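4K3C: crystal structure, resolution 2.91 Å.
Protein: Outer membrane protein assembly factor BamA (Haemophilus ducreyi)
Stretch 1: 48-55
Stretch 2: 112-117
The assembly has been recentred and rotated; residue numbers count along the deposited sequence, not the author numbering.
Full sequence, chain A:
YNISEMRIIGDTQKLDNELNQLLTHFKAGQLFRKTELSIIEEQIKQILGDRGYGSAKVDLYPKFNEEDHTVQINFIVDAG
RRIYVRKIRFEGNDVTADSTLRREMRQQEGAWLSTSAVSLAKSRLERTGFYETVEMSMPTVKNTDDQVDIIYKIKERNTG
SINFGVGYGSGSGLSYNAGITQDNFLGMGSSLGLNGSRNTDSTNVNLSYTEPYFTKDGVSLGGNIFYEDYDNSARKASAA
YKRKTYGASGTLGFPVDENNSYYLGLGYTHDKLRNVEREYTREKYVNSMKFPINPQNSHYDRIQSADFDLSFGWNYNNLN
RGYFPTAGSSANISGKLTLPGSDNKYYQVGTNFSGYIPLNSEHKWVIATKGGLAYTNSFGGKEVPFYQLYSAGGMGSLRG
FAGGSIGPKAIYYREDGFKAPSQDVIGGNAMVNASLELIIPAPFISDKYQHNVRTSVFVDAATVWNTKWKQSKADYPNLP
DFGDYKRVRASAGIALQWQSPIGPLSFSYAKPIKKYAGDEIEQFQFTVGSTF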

# COMPACT_ATOMS: atom_id res chain seq x y z
N LEU A 48 15.28 -10.22 -34.60
CA LEU A 48 16.17 -9.37 -35.38
C LEU A 48 16.20 -7.97 -34.79
O LEU A 48 17.26 -7.37 -34.64
CB LEU A 48 15.71 -9.32 -36.84
N GLY A 49 15.01 -7.47 -34.45
CA GLY A 49 14.86 -6.13 -33.90
C GLY A 49 15.77 -5.85 -32.72
O GLY A 49 16.51 -4.86 -32.73
N ASP A 50 15.77 -6.70 -31.71
CA ASP A 50 16.64 -6.46 -30.58
C ASP A 50 18.10 -6.50 -30.95
O ASP A 50 18.94 -6.02 -30.20
CB ASP A 50 16.38 -7.48 -29.48
N ARG A 51 18.41 -7.02 -32.12
CA ARG A 51 19.80 -7.22 -32.46
C ARG A 51 20.36 -6.18 -33.40
O ARG A 51 21.50 -6.25 -33.82
CB ARG A 51 20.05 -8.63 -32.98
CG ARG A 51 21.01 -9.41 -32.10
CD ARG A 51 20.50 -9.52 -30.68
NE ARG A 51 20.97 -10.74 -30.04
CZ ARG A 51 20.17 -11.67 -29.53
NH1 ARG A 51 18.86 -11.52 -29.57
NH2 ARG A 51 20.69 -12.76 -28.97
N GLY A 52 19.54 -5.19 -33.71
CA GLY A 52 19.99 -4.07 -34.52
C GLY A 52 19.23 -3.86 -35.82
O GLY A 52 19.28 -2.78 -36.40
N TYR A 53 18.53 -4.89 -36.28
CA TYR A 53 17.76 -4.79 -37.52
C TYR A 53 16.30 -4.48 -37.23
O TYR A 53 15.50 -5.38 -36.98
CB TYR A 53 17.82 -6.08 -38.34
N GLY A 54 15.94 -3.20 -37.26
CA GLY A 54 14.55 -2.82 -37.12
C GLY A 54 13.77 -3.23 -38.35
O GLY A 54 12.97 -4.18 -38.30
N SER A 55 14.00 -2.52 -39.45
CA SER A 55 13.40 -2.85 -40.74
C SER A 55 13.69 -4.30 -41.05
O SER A 55 14.84 -4.73 -41.06
CB SER A 55 13.96 -1.96 -41.85
OG SER A 55 13.57 -0.61 -41.67
N TRP A 112 23.77 -0.22 -30.59
CA TRP A 112 22.89 -0.84 -31.58
C TRP A 112 21.43 -0.78 -31.17
O TRP A 112 21.08 -1.12 -30.04
CB TRP A 112 23.29 -2.30 -31.83
N LEU A 113 20.58 -0.38 -32.11
CA LEU A 113 19.15 -0.26 -31.87
C LEU A 113 18.52 -1.56 -31.38
O LEU A 113 18.71 -2.61 -31.97
CB LEU A 113 18.43 0.19 -33.15
CG LEU A 113 16.89 0.30 -33.12
CD1 LEU A 113 16.42 1.44 -32.22
CD2 LEU A 113 16.34 0.45 -34.54
N SER A 114 17.78 -1.47 -30.28
CA SER A 114 16.96 -2.59 -29.83
C SER A 114 15.49 -2.20 -29.81
O SER A 114 14.98 -1.70 -28.80
CB SER A 114 17.38 -3.04 -28.43
OG SER A 114 16.34 -3.80 -27.84
N THR A 115 14.81 -2.43 -30.93
CA THR A 115 13.41 -2.04 -31.04
C THR A 115 12.52 -2.92 -30.18
O THR A 115 11.81 -3.80 -30.68
CB THR A 115 12.91 -2.05 -32.49
OG1 THR A 115 13.49 -3.15 -33.19
CG2 THR A 115 13.29 -0.74 -33.18
N SER A 116 12.58 -2.67 -28.89
CA SER A 116 11.74 -3.32 -27.91
C SER A 116 11.90 -2.47 -26.68
O SER A 116 10.95 -1.84 -26.23
CB SER A 116 12.19 -4.76 -27.66
OG SER A 116 13.60 -4.84 -27.49
N ALA A 117 13.13 -2.39 -26.18
CA ALA A 117 13.46 -1.49 -25.09
C ALA A 117 13.19 -0.06 -25.52
O ALA A 117 12.93 0.82 -24.70
CB ALA A 117 14.91 -1.66 -24.69

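The two stretches meet mainly through backbone. Stretch 1 leaves a helical turn in a type I beta turn from Gly49 to Gly52, and stretch 2, which has no regular helix or strand, passes close by it. Together they bury 285 Å², and the CA atoms of Asp50 and Ser114 come within 4.0 Å of each other. Much of what stretch 1 offers is main chain and glycine; the side chains of Leu48, Asp50 and Tyr53 are modelled only to CB.

Trp112 opens the approach with its CB directed toward stretch 1. Its indole ring is not modelled, so the coordinates cannot say what the ring might touch; the modelled atoms remain just beyond contact distance.

Leu113 has the largest area covered on its side of the contact, and its carbonyl is the part that comes closest. Gly52 CA lies 3.2 Å from Leu113 O, in a CA-H...O contact with an angle of 139° at the hydrogen. Gly52 N is also 3.2 Å from Leu113 O, but its angle is poor for a hydrogen bond; Gly52 N instead bonds to Gly49 O within its own turn, at 3.2 Å. Gly52 is where the chain leaves helical geometry in a Schellman motif, and its phi of 120° suits glycine by itself, since a CB would be jammed against the carbonyl oxygen of Arg51. Leu113 O also lies 3.2 Å from Gly49 O. Both carbonyl oxygens are acceptors, so this is a close approach and not a hydrogen bond. The CA-to-CB bond of Leu113 points sideways, and the side chain, with chi1 t and chi2 p, is apolar, as suits a buried residue.

Ser114 follows, its main chain and CB packed against the turn: Ser114 CA is 3.7 Å from Gly49 O, and Ser114 CB is 3.8 Å from Asp50 O. The CB of Asp50 points away overall yet still comes within 4.0 Å of Ser114 OG. The aspartate carboxylate is not modelled, so no role can be assigned to it.

Thr115 supplies a backbone hydrogen bond between the stretches. Thr115 N donates to Gly49 O at 3.5 Å, a weak bond despite a fair angle of 151°. The same carbonyl therefore serves both its own turn and the neighbouring chain. With chi1 p, Thr115 places OG1 3.4 Å from Gly49 CA and 4.1 Å from Gly54 CA. Here glycine is needed for space: an ideal CB on Gly49 would sit 2.8 Å from Thr115 OG1, a clash. At Gly54 the fit is less strict, for a CB there would point toward stretch 2 and lie 3.5 Å from Leu113 CD2.

Ser116 touches the margin of the contact, with Ser116 OG 4.3 Å from Asp50 CB. Ser116 N bonds to Ser114 O at 2.6 Å, tightening the local bend. By Ala117 the chain is out of reach.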